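Long-range contacts in iron superoxide dismutase (Trypanosoma cruzi, PDB 2GPC), which probably catalyses the dismutation of superoxide to molecular oxygen and hydrogen peroxide at an iron centre, as in other iron superoxide dismutases: residues K17-Q22 with V178-N183; K30-Y35 with N74-W79; L68-F73 with H142-P147; S122-L127 with L156-V161. All blocks are in the same frame, centred on the assembly; numbering follows the deposited sequence.

Overall arrangement
Three of the four contacts gather round the iron ion; interactions 1 and 3 both join the alpha-hairpin and C-terminal regions, interaction 1 near the surface. Interactions 2 and 4 share the metal: the first supplies His-75, the second Asp-160, with His-75 NE2 and Asp-160 OD2 3.4 Å apart. Interaction 3, its centre about 10 Å from those of both, contributes Gln-71, whose OE1 lies 3.1 Å from Trp-124 NE1 and whose NE2 lies 3.1 Å from Tyr-35 OH. Interaction 1 is about 22 Å from interaction 3, centre to centre, yet reaches interaction 4 through Phe-181 CZ, 3.3 Å from Thr-158 O. Interactions 2 and 3 touch the second subunit, as does 122-127 through Ser-122.

Interaction 1. Residues K17-Q22 with V178-N183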
# COMPACT_ATOMS: atom_id res chain seq x y z
N LYS A 17 -1.80 -25.07 0.24
CA LYS A 17 -1.62 -24.48 -1.08
C LYS A 17 -0.91 -23.11 -1.05
O LYS A 17 -0.89 -22.42 -2.06
CB LYS A 17 -2.97 -24.41 -1.82
CG LYS A 17 -3.46 -25.79 -2.33
CD LYS A 17 -4.21 -25.67 -3.65
CE LYS A 17 -4.62 -27.03 -4.20
NZ LYS A 17 -5.67 -26.84 -5.23
N GLY A 18 -0.34 -22.73 0.09
CA GLY A 18 0.60 -21.61 0.17
C GLY A 18 0.08 -20.26 0.67
O GLY A 18 0.69 -19.22 0.38
N LEU A 19 -1.01 -20.28 1.44
CA LEU A 19 -1.45 -19.13 2.24
C LEU A 19 -1.72 -19.64 3.63
O LEU A 19 -2.71 -20.32 3.87
CB LEU A 19 -2.73 -18.50 1.67
CG LEU A 19 -2.59 -17.48 0.55
CD1 LEU A 19 -3.98 -16.91 0.23
CD2 LEU A 19 -1.62 -16.37 0.88
N SER A 20 -0.82 -19.30 4.55
CA SER A 20 -0.73 -19.94 5.86
C SER A 20 -1.85 -19.51 6.79
O SER A 20 -2.47 -18.47 6.59
CB SER A 20 0.61 -19.61 6.54
OG SER A 20 0.72 -18.22 6.79
N LYS A 21 -2.12 -20.34 7.80
CA LYS A 21 -3.05 -19.96 8.86
C LYS A 21 -2.74 -18.57 9.41
O LYS A 21 -3.65 -17.77 9.61
CB LYS A 21 -3.04 -20.98 10.00
CG LYS A 21 -4.18 -20.79 10.99
CD LYS A 21 -4.21 -21.89 12.04
CE LYS A 21 -5.48 -21.83 12.87
NZ LYS A 21 -5.40 -22.68 14.09
N GLN A 22 -1.46 -18.27 9.62
CA GLN A 22 -1.06 -17.00 10.21
C GLN A 22 -1.32 -15.82 9.25
O GLN A 22 -1.87 -14.81 9.66
CB GLN A 22 0.39 -17.05 10.70
CG GLN A 22 0.97 -15.74 11.20
CD GLN A 22 0.37 -15.25 12.51
OE1 GLN A 22 -0.55 -15.86 13.07
NE2 GLN A 22 0.90 -14.14 13.01
N VAL A 178 1.13 -14.23 -6.41
CA VAL A 178 0.17 -14.30 -7.50
C VAL A 178 0.18 -15.68 -8.14
O VAL A 178 -0.87 -16.19 -8.52
CB VAL A 178 0.39 -13.18 -8.54
CG1 VAL A 178 -0.44 -13.40 -9.82
CG2 VAL A 178 0.03 -11.85 -7.92
N GLN A 179 1.35 -16.31 -8.26
CA GLN A 179 1.42 -17.69 -8.74
C GLN A 179 0.59 -18.60 -7.83
O GLN A 179 -0.14 -19.47 -8.31
CB GLN A 179 2.88 -18.17 -8.87
CG GLN A 179 3.60 -17.58 -10.12
CD GLN A 179 2.79 -17.72 -11.42
OE1 GLN A 179 2.54 -18.83 -11.88
NE2 GLN A 179 2.38 -16.59 -12.01
N THR A 180 0.69 -18.38 -6.52
CA THR A 180 -0.12 -19.11 -5.54
C THR A 180 -1.61 -18.84 -5.71
O THR A 180 -2.42 -19.76 -5.61
CB THR A 180 0.35 -18.74 -4.12
OG1 THR A 180 1.53 -19.48 -3.80
CG2 THR A 180 -0.66 -19.16 -3.05
N PHE A 181 -1.98 -17.59 -5.96
CA PHE A 181 -3.38 -17.23 -6.19
C PHE A 181 -3.94 -18.10 -7.32
O PHE A 181 -5.05 -18.62 -7.21
CB PHE A 181 -3.53 -15.73 -6.52
CG PHE A 181 -4.94 -15.31 -6.82
CD1 PHE A 181 -5.83 -15.07 -5.78
CD2 PHE A 181 -5.37 -15.16 -8.12
CE1 PHE A 181 -7.14 -14.67 -6.05
CE2 PHE A 181 -6.68 -14.76 -8.40
CZ PHE A 181 -7.57 -14.52 -7.35
N TRP A 182 -3.16 -18.30 -8.37
CA TRP A 182 -3.63 -19.11 -9.50
C TRP A 182 -3.91 -20.54 -9.08
O TRP A 182 -4.82 -21.18 -9.63
CB TRP A 182 -2.66 -19.08 -10.69
CG TRP A 182 -2.62 -17.77 -11.41
CD1 TRP A 182 -1.55 -16.95 -11.55
CD2 TRP A 182 -3.71 -17.12 -12.09
NE1 TRP A 182 -1.89 -15.84 -12.28
CE2 TRP A 182 -3.21 -15.92 -12.62
CE3 TRP A 182 -5.06 -17.44 -12.30
CZ2 TRP A 182 -4.01 -15.03 -13.34
CZ3 TRP A 182 -5.85 -16.57 -13.02
CH2 TRP A 182 -5.32 -15.37 -13.53
N ASN A 183 -3.16 -21.05 -8.11
CA ASN A 183 -3.36 -22.40 -7.61
C ASN A 183 -4.61 -22.55 -6.75
O ASN A 183 -4.99 -23.67 -6.43
CB ASN A 183 -2.14 -22.88 -6.81
CG ASN A 183 -0.94 -23.16 -7.68
OD1 ASN A 183 0.20 -23.20 -7.20
ND2 ASN A 183 -1.17 -23.38 -8.97
O HOH W 1 0.25 -23.06 -4.37
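Lys-17 reaches along the end of helix 174-184 towards Asn-183. Its CB carries CG anti to the carbonyl carbon (chi1 -74°), and a bend at chi2 (-146°) lets the otherwise extended chain run on to the last residue of 178-183. CD is the first side-chain atom to arrive, 3.5 Å from Asn-183 O; CE follows a little farther off, and NZ gives the same carbonyl oxygen a weak hydrogen bond at 3.5 Å. The stronger partner of the ammonium is Pro-84 O. A water forms a second link, donating to Lys-17 O at 2.7 Å and to Asn-183 OD1 at 2.8 Å. The contact thus ties the loop leading into helix 21-44, in the alpha-hairpin region of the iron/manganese superoxide dismutase family, to a helix of the C-terminal region. The Thr-180 methyl lies against the backbone of that loop: CG2 is 3.4 Å from Lys-17 O and 3.7 Å from Gly-18 O, with the branch of Leu-19 at CG slightly more distant. Its hydroxyl bonds to Tyr-170 OH, which is also hydrogen-bonded to Gly-18 O. Gly-18 has a positive phi (101°), and a CB there would be jammed against the preceding carbonyl and tight against Thr-180 OG1. Beyond Leu-19, Ser-20 caps the start of helix 21-44, its OG bonded to Gln-23 N.

Interaction 2. Residues K30-Y35 with N74-W79; sequences KHHQGY and NHTFYW. With FE2 (Fe (II) ion), chain C.
His-32 and His-75 meet across the alpha-hairpin that gives this family region its name, where helices 21-44 and 63-80 run roughly antiparallel; the axes of the two short segments approach to 10.7 Å at an angle of 138°. The two side chains run alongside in opposing senses, which lays one face of the His-32 imidazole over His-75 CB. The two imidazole planes are 34° apart and form neither a stack nor an edge-to-face pair. His-32 has CG anti to its backbone N, and its ring extends across the gap between the helices. There Thr-76 OG1 lies at the ring edge, in its plane, 3.2 Å from His-32 CE1. On the ND1 side, the indole of Trp-79 meets His-32 along its outer margin and donates a fairly straight hydrogen bond from NE1 to His-32 ND1 (3.1 Å, 160° at the hydrogen). The acceptor lies in the indole plane, whereas the donor is tilted well out of the imidazole plane. His-32 NE2 bonds to Ile-72 O, so the ring is gripped at both nitrogens and its rotation is fixed. Tyr-35 comes in roughly perpendicular to the His-75 side chain, bringing Tyr-35 CE2 to 3.8 Å from His-75 CE1. His-75 ND1 is tied to Gln-71 O, which orients the opposite nitrogen towards iron beside His-27, Asp-160 and His-164: His-75 NE2 binds the metal at 2.1 Å, and a water binds it at 2.3 Å.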
# COMPACT_ATOMS: atom_id res chain seq x y z
N LYS A 30 -7.51 -9.05 11.76
CA LYS A 30 -7.02 -7.68 11.96
C LYS A 30 -7.53 -6.72 10.89
O LYS A 30 -8.20 -5.72 11.20
CB LYS A 30 -5.50 -7.63 12.06
CG LYS A 30 -4.88 -8.49 13.17
CD LYS A 30 -5.47 -8.17 14.56
CE LYS A 30 -4.73 -8.91 15.66
NZ LYS A 30 -5.37 -8.64 16.98
N HIS A 31 -7.24 -7.01 9.62
CA HIS A 31 -7.60 -6.09 8.55
C HIS A 31 -9.09 -6.13 8.24
O HIS A 31 -9.75 -5.11 8.36
CB HIS A 31 -6.74 -6.32 7.28
CG HIS A 31 -5.29 -6.04 7.49
ND1 HIS A 31 -4.78 -4.76 7.46
CD2 HIS A 31 -4.25 -6.85 7.79
CE1 HIS A 31 -3.49 -4.80 7.73
NE2 HIS A 31 -3.14 -6.05 7.94
N HIS A 32 -9.63 -7.29 7.91
CA HIS A 32 -11.02 -7.37 7.45
C HIS A 32 -11.99 -7.01 8.58
O HIS A 32 -12.86 -6.16 8.40
CB HIS A 32 -11.32 -8.74 6.87
CG HIS A 32 -12.53 -8.78 5.98
ND1 HIS A 32 -13.02 -9.95 5.44
CD2 HIS A 32 -13.34 -7.79 5.53
CE1 HIS A 32 -14.08 -9.69 4.70
NE2 HIS A 32 -14.30 -8.38 4.74
N GLN A 33 -11.83 -7.64 9.74
CA GLN A 33 -12.71 -7.34 10.87
C GLN A 33 -12.51 -5.94 11.39
O GLN A 33 -13.44 -5.34 11.91
CB GLN A 33 -12.54 -8.36 12.01
CG GLN A 33 -13.12 -9.73 11.66
CD GLN A 33 -14.62 -9.86 11.93
OE1 GLN A 33 -15.36 -8.87 11.97
NE2 GLN A 33 -15.07 -11.11 12.08
N GLY A 34 -11.29 -5.42 11.26
CA GLY A 34 -10.97 -4.07 11.67
C GLY A 34 -11.79 -3.05 10.88
O GLY A 34 -12.25 -2.07 11.46
N TYR A 35 -11.97 -3.29 9.58
CA TYR A 35 -12.81 -2.43 8.77
C TYR A 35 -14.26 -2.48 9.25
O TYR A 35 -14.95 -1.45 9.30
CB TYR A 35 -12.74 -2.83 7.29
CG TYR A 35 -11.41 -2.56 6.63
CD1 TYR A 35 -10.85 -1.29 6.65
CD2 TYR A 35 -10.71 -3.57 5.98
CE1 TYR A 35 -9.64 -1.01 6.04
CE2 TYR A 35 -9.48 -3.30 5.36
CZ TYR A 35 -8.97 -2.02 5.39
OH TYR A 35 -7.77 -1.73 4.81
N ASN A 74 -14.72 -5.89 -0.78
CA ASN A 74 -13.61 -6.43 -1.58
C ASN A 74 -12.98 -7.66 -0.90
O ASN A 74 -12.65 -8.63 -1.57
CB ASN A 74 -12.51 -5.38 -1.83
CG ASN A 74 -12.98 -4.22 -2.70
OD1 ASN A 74 -13.97 -4.33 -3.40
ND2 ASN A 74 -12.24 -3.10 -2.66
N HIS A 75 -12.84 -7.62 0.42
CA HIS A 75 -12.22 -8.72 1.15
C HIS A 75 -13.11 -9.96 1.13
O HIS A 75 -12.63 -11.05 0.90
CB HIS A 75 -11.86 -8.32 2.59
CG HIS A 75 -10.59 -7.54 2.67
ND1 HIS A 75 -10.54 -6.19 2.37
CD2 HIS A 75 -9.32 -7.92 2.93
CE1 HIS A 75 -9.29 -5.78 2.47
NE2 HIS A 75 -8.53 -6.80 2.81
N THR A 76 -14.41 -9.77 1.34
CA THR A 76 -15.34 -10.90 1.27
C THR A 76 -15.31 -11.53 -0.12
O THR A 76 -15.26 -12.76 -0.24
CB THR A 76 -16.77 -10.47 1.67
OG1 THR A 76 -16.83 -10.25 3.09
CG2 THR A 76 -17.78 -11.60 1.45
N PHE A 77 -15.29 -10.71 -1.16
CA PHE A 77 -15.22 -11.20 -2.53
C PHE A 77 -13.90 -11.93 -2.81
O PHE A 77 -13.86 -12.88 -3.60
CB PHE A 77 -15.41 -10.05 -3.53
CG PHE A 77 -15.87 -10.50 -4.87
CD1 PHE A 77 -17.22 -10.53 -5.18
CD2 PHE A 77 -14.96 -10.91 -5.83
CE1 PHE A 77 -17.66 -10.98 -6.44
CE2 PHE A 77 -15.38 -11.35 -7.08
CZ PHE A 77 -16.73 -11.40 -7.38
N TYR A 78 -12.85 -11.48 -2.15
CA TYR A 78 -11.52 -12.07 -2.25
C TYR A 78 -11.47 -13.49 -1.65
O TYR A 78 -10.94 -14.42 -2.29
CB TYR A 78 -10.52 -11.16 -1.55
CG TYR A 78 -9.12 -11.70 -1.34
CD1 TYR A 78 -8.32 -12.09 -2.41
CD2 TYR A 78 -8.59 -11.77 -0.06
CE1 TYR A 78 -7.01 -12.55 -2.19
CE2 TYR A 78 -7.31 -12.24 0.16
CZ TYR A 78 -6.52 -12.62 -0.90
OH TYR A 78 -5.24 -13.07 -0.64
N TRP A 79 -12.02 -13.68 -0.46
CA TRP A 79 -12.06 -15.01 0.15
C TRP A 79 -12.93 -15.97 -0.68
O TRP A 79 -12.59 -17.14 -0.84
CB TRP A 79 -12.59 -14.99 1.59
CG TRP A 79 -11.96 -13.98 2.50
CD1 TRP A 79 -12.61 -13.03 3.23
CD2 TRP A 79 -10.57 -13.86 2.83
NE1 TRP A 79 -11.71 -12.31 3.97
CE2 TRP A 79 -10.45 -12.80 3.75
CE3 TRP A 79 -9.42 -14.54 2.44
CZ2 TRP A 79 -9.21 -12.40 4.27
CZ3 TRP A 79 -8.19 -14.14 2.96
CH2 TRP A 79 -8.11 -13.08 3.86
FE FE2 C . -6.49 -6.95 2.33
O HOH W 2 -6.69 -5.04 1.13

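Interaction 3. Residues L68-F73 with H142-P147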
# COMPACT_ATOMS: atom_id res chain seq x y z
N LEU A 68 -14.02 2.12 4.03
CA LEU A 68 -14.35 1.07 4.97
C LEU A 68 -15.33 0.07 4.35
O LEU A 68 -15.08 -1.12 4.38
CB LEU A 68 -14.94 1.64 6.27
CG LEU A 68 -14.01 2.55 7.10
CD1 LEU A 68 -14.77 3.16 8.28
CD2 LEU A 68 -12.78 1.79 7.57
N ALA A 69 -16.44 0.55 3.80
CA ALA A 69 -17.45 -0.32 3.20
C ALA A 69 -16.88 -1.08 2.00
O ALA A 69 -17.12 -2.28 1.83
CB ALA A 69 -18.66 0.49 2.77
N ALA A 70 -16.12 -0.39 1.17
CA ALA A 70 -15.53 -1.01 -0.02
C ALA A 70 -14.52 -2.08 0.34
O ALA A 70 -14.46 -3.12 -0.31
CB ALA A 70 -14.90 0.03 -0.91
N GLN A 71 -13.72 -1.83 1.37
CA GLN A 71 -12.73 -2.81 1.80
C GLN A 71 -13.41 -4.04 2.37
O GLN A 71 -12.93 -5.15 2.19
CB GLN A 71 -11.75 -2.23 2.82
CG GLN A 71 -10.70 -1.28 2.22
CD GLN A 71 -9.71 -2.00 1.32
OE1 GLN A 71 -10.02 -2.25 0.16
NE2 GLN A 71 -8.53 -2.32 1.84
N ILE A 72 -14.54 -3.85 3.03
CA ILE A 72 -15.33 -4.97 3.53
C ILE A 72 -15.87 -5.83 2.38
O ILE A 72 -15.75 -7.06 2.41
CB ILE A 72 -16.47 -4.45 4.44
CG1 ILE A 72 -15.88 -3.94 5.76
CG2 ILE A 72 -17.48 -5.56 4.73
CD1 ILE A 72 -16.84 -3.11 6.60
N PHE A 73 -16.47 -5.20 1.38
CA PHE A 73 -16.96 -5.92 0.20
C PHE A 73 -15.82 -6.62 -0.54
O PHE A 73 -15.92 -7.81 -0.87
CB PHE A 73 -17.71 -4.95 -0.73
CG PHE A 73 -18.15 -5.57 -2.02
CD1 PHE A 73 -19.44 -6.07 -2.17
CD2 PHE A 73 -17.27 -5.67 -3.09
CE1 PHE A 73 -19.84 -6.65 -3.37
CE2 PHE A 73 -17.66 -6.24 -4.28
CZ PHE A 73 -18.96 -6.74 -4.42
N HIS A 142 -7.43 0.92 -7.24
CA HIS A 142 -6.39 1.41 -6.37
C HIS A 142 -7.00 1.63 -4.99
O HIS A 142 -8.14 2.08 -4.87
CB HIS A 142 -5.83 2.72 -6.94
CG HIS A 142 -4.52 3.13 -6.36
ND1 HIS A 142 -3.41 2.32 -6.38
CD2 HIS A 142 -4.14 4.28 -5.74
CE1 HIS A 142 -2.40 2.94 -5.81
NE2 HIS A 142 -2.81 4.14 -5.42
N ASP A 143 -6.21 1.31 -3.97
CA ASP A 143 -6.62 1.45 -2.58
C ASP A 143 -7.88 0.64 -2.28
O ASP A 143 -7.82 -0.58 -2.32
CB ASP A 143 -6.73 2.93 -2.20
CG ASP A 143 -5.43 3.66 -2.38
OD1 ASP A 143 -4.36 3.07 -2.09
OD2 ASP A 143 -5.36 4.82 -2.81
N ALA A 144 -9.00 1.31 -1.99
CA ALA A 144 -10.27 0.63 -1.69
C ALA A 144 -11.21 0.66 -2.88
O ALA A 144 -12.36 0.25 -2.76
CB ALA A 144 -10.94 1.26 -0.47
N GLY A 145 -10.73 1.14 -4.03
CA GLY A 145 -11.48 1.14 -5.26
C GLY A 145 -12.26 -0.15 -5.44
O GLY A 145 -11.75 -1.25 -5.20
N CYS A 146 -13.51 0.01 -5.85
CA CYS A 146 -14.45 -1.09 -5.96
C CYS A 146 -15.22 -0.99 -7.29
O CYS A 146 -15.73 0.07 -7.60
CB CYS A 146 -15.41 -1.03 -4.79
SG CYS A 146 -16.56 -2.42 -4.70
N PRO A 147 -15.30 -2.08 -8.06
CA PRO A 147 -16.02 -2.07 -9.34
C PRO A 147 -17.47 -1.64 -9.22
O PRO A 147 -17.97 -1.12 -10.20
CB PRO A 147 -15.93 -3.53 -9.82
CG PRO A 147 -14.83 -4.14 -9.05
CD PRO A 147 -14.70 -3.40 -7.77
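Ala-70 meets the loop at Ala-144 and Cys-146, its CB 3.2 Å from Ala-144 O and 4.1 Å from Cys-146 CB. One residue on, Gln-71 passes alongside the Ala-144 methyl: CG is 3.7 Å from Ala-144 CB, and a bend at chi2 (-68°) brings OE1 to 3.4 Å from Ala-144 CA. Phe-73 has CG anti to its backbone N, and its CD2 comes to 3.7 Å from Cys-146 SG; seen from the ring centroid, the sulfur stands 44° off the normal, an oblique sulfur-aromatic contact. A type II' turn from His-142 to Gly-145 presents the loop, closed by Gly-145 N bonding to His-142 O; Asp-143 occupies its positive-phi corner. Farther out, Asn-74 ND2 ties Gly-145 O to helix 63-80, while His-142 and Asp-143 exchange hydrogen bonds with Asp-143 and His-142 of the second subunit. The contact therefore joins helix 63-80, which carries the iron ligand His-75, to the link between strands 135-142 and 153-160, close to the dimer interface. Between the two segments the contact is by packing, which leaves the Gln-71 amide for other partners: OE1 accepts from Trp-124 NE1 and NE2 bonds to Tyr-35 OH, consistent with a carboxamide held fixed near the iron.

Interaction 4. Residues S122-L127 with L156-V161. With FE2 (Fe (II) ion), chain C.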
# COMPACT_ATOMS: atom_id res chain seq x y z
N SER A 122 -1.00 0.08 -3.07
CA SER A 122 -2.07 -0.78 -2.56
C SER A 122 -3.19 -0.87 -3.58
O SER A 122 -3.59 0.15 -4.16
CB SER A 122 -2.63 -0.19 -1.27
OG SER A 122 -1.65 -0.12 -0.25
N GLY A 123 -3.71 -2.07 -3.79
CA GLY A 123 -4.78 -2.25 -4.75
C GLY A 123 -5.32 -3.65 -4.90
O GLY A 123 -5.08 -4.51 -4.07
N TRP A 124 -6.03 -3.86 -6.00
CA TRP A 124 -6.87 -5.03 -6.26
C TRP A 124 -6.85 -5.31 -7.76
O TRP A 124 -7.02 -4.40 -8.57
CB TRP A 124 -8.33 -4.76 -5.85
CG TRP A 124 -8.56 -4.48 -4.41
CD1 TRP A 124 -8.55 -3.27 -3.80
CD2 TRP A 124 -8.83 -5.45 -3.39
NE1 TRP A 124 -8.79 -3.42 -2.45
CE2 TRP A 124 -8.97 -4.75 -2.18
CE3 TRP A 124 -8.97 -6.84 -3.39
CZ2 TRP A 124 -9.24 -5.39 -0.97
CZ3 TRP A 124 -9.24 -7.48 -2.19
CH2 TRP A 124 -9.37 -6.75 -0.99
N ALA A 125 -6.63 -6.56 -8.13
CA ALA A 125 -6.70 -6.98 -9.52
C ALA A 125 -8.03 -7.70 -9.68
O ALA A 125 -8.38 -8.52 -8.85
CB ALA A 125 -5.53 -7.89 -9.86
N TRP A 126 -8.77 -7.37 -10.74
CA TRP A 126 -10.10 -7.95 -11.01
C TRP A 126 -10.23 -8.58 -12.39
O TRP A 126 -9.59 -8.14 -13.36
CB TRP A 126 -11.20 -6.87 -10.92
CG TRP A 126 -11.31 -6.18 -9.60
CD1 TRP A 126 -10.57 -5.11 -9.18
CD2 TRP A 126 -12.21 -6.49 -8.53
NE1 TRP A 126 -10.95 -4.75 -7.91
CE2 TRP A 126 -11.96 -5.57 -7.49
CE3 TRP A 126 -13.22 -7.44 -8.34
CZ2 TRP A 126 -12.66 -5.59 -6.28
CZ3 TRP A 126 -13.92 -7.45 -7.13
CH2 TRP A 126 -13.63 -6.54 -6.13
N LEU A 127 -11.06 -9.62 -12.45
CA LEU A 127 -11.73 -10.02 -13.68
C LEU A 127 -13.17 -9.54 -13.52
O LEU A 127 -13.80 -9.79 -12.49
CB LEU A 127 -11.72 -11.54 -13.85
CG LEU A 127 -12.46 -12.10 -15.07
CD1 LEU A 127 -11.84 -11.59 -16.37
CD2 LEU A 127 -12.48 -13.63 -15.03
N LEU A 156 -16.21 -10.67 -11.10
CA LEU A 156 -16.13 -12.13 -11.20
C LEU A 156 -15.07 -12.75 -10.29
O LEU A 156 -15.26 -13.84 -9.76
CB LEU A 156 -15.84 -12.54 -12.64
CG LEU A 156 -16.82 -12.06 -13.72
CD1 LEU A 156 -16.44 -12.69 -15.05
CD2 LEU A 156 -18.26 -12.36 -13.38
N LEU A 157 -13.95 -12.04 -10.11
CA LEU A 157 -12.79 -12.55 -9.39
C LEU A 157 -11.96 -11.37 -8.91
O LEU A 157 -11.84 -10.39 -9.62
CB LEU A 157 -11.93 -13.40 -10.34
CG LEU A 157 -10.73 -14.17 -9.82
CD1 LEU A 157 -11.18 -15.36 -8.99
CD2 LEU A 157 -9.85 -14.64 -10.99
N THR A 158 -11.39 -11.46 -7.72
CA THR A 158 -10.38 -10.48 -7.30
C THR A 158 -9.23 -11.12 -6.54
O THR A 158 -9.39 -12.16 -5.90
CB THR A 158 -11.01 -9.33 -6.47
OG1 THR A 158 -10.06 -8.26 -6.30
CG2 THR A 158 -11.38 -9.79 -5.05
N CYS A 159 -8.08 -10.46 -6.63
CA CYS A 159 -6.87 -10.80 -5.91
C CYS A 159 -6.36 -9.53 -5.24
O CYS A 159 -6.00 -8.57 -5.92
CB CYS A 159 -5.80 -11.31 -6.86
SG CYS A 159 -4.24 -11.73 -6.05
N ASP A 160 -6.36 -9.54 -3.92
CA ASP A 160 -5.86 -8.45 -3.10
C ASP A 160 -4.36 -8.35 -3.30
O ASP A 160 -3.66 -9.34 -3.11
CB ASP A 160 -6.15 -8.77 -1.64
CG ASP A 160 -5.90 -7.62 -0.69
OD1 ASP A 160 -5.46 -6.51 -1.11
OD2 ASP A 160 -6.14 -7.75 0.54
N VAL A 161 -3.86 -7.18 -3.69
CA VAL A 161 -2.41 -6.98 -3.80
C VAL A 161 -1.90 -5.87 -2.87
O VAL A 161 -0.76 -5.40 -3.02
CB VAL A 161 -1.93 -6.77 -5.27
CG1 VAL A 161 -2.23 -8.01 -6.11
CG2 VAL A 161 -2.53 -5.51 -5.91
FE FE2 C . -6.49 -6.95 2.33
O HOH W 2 -6.69 -5.04 1.13
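Trp-124 and Asp-160 pair across neighbouring antiparallel strands, the carboxylate stacked over one face of the indole with the planes 13° apart. The backbone brings Asp-160 CB to 3.4 Å from Trp-124 CZ3; CG, anti to the backbone N, then lays the carboxylate along the indole and sends Asp-160 OD2 to the iron at 2.0 Å. OD1 accepts from Trp-162 N and, weakly, from the iron-bound water. Trp-124 and Trp-126 share one conformation, CG anti to the carbonyl carbon and the ring turned roughly perpendicular (chi2 91° and 84°), which presents their faces to Asp-160 and Thr-158. Thr-158 runs along Trp-126 in the same sense, its CB over the six-membered ring, 3.5 Å from the centroid, in a CH-pi contact. Its hydroxyl donates to Ala-125 O at 3.1 Å from above the carbonyl plane, while Cys-159 N approaches that oxygen in plane. At the far end, Leu-127 O receives both Leu-156 N (2.9 Å) and Leu-157 N (3.3 Å), a classic beta bulge. Strand 123-130 is the middle of three, flanked by 135-142 and 153-160. Helix 63-80 covers the tryptophan face through Asn-74, Phe-77 and Tyr-78; on the other, helices 105-118 and 174-184 bring Phe-112 and Phe-181 against Cys-159.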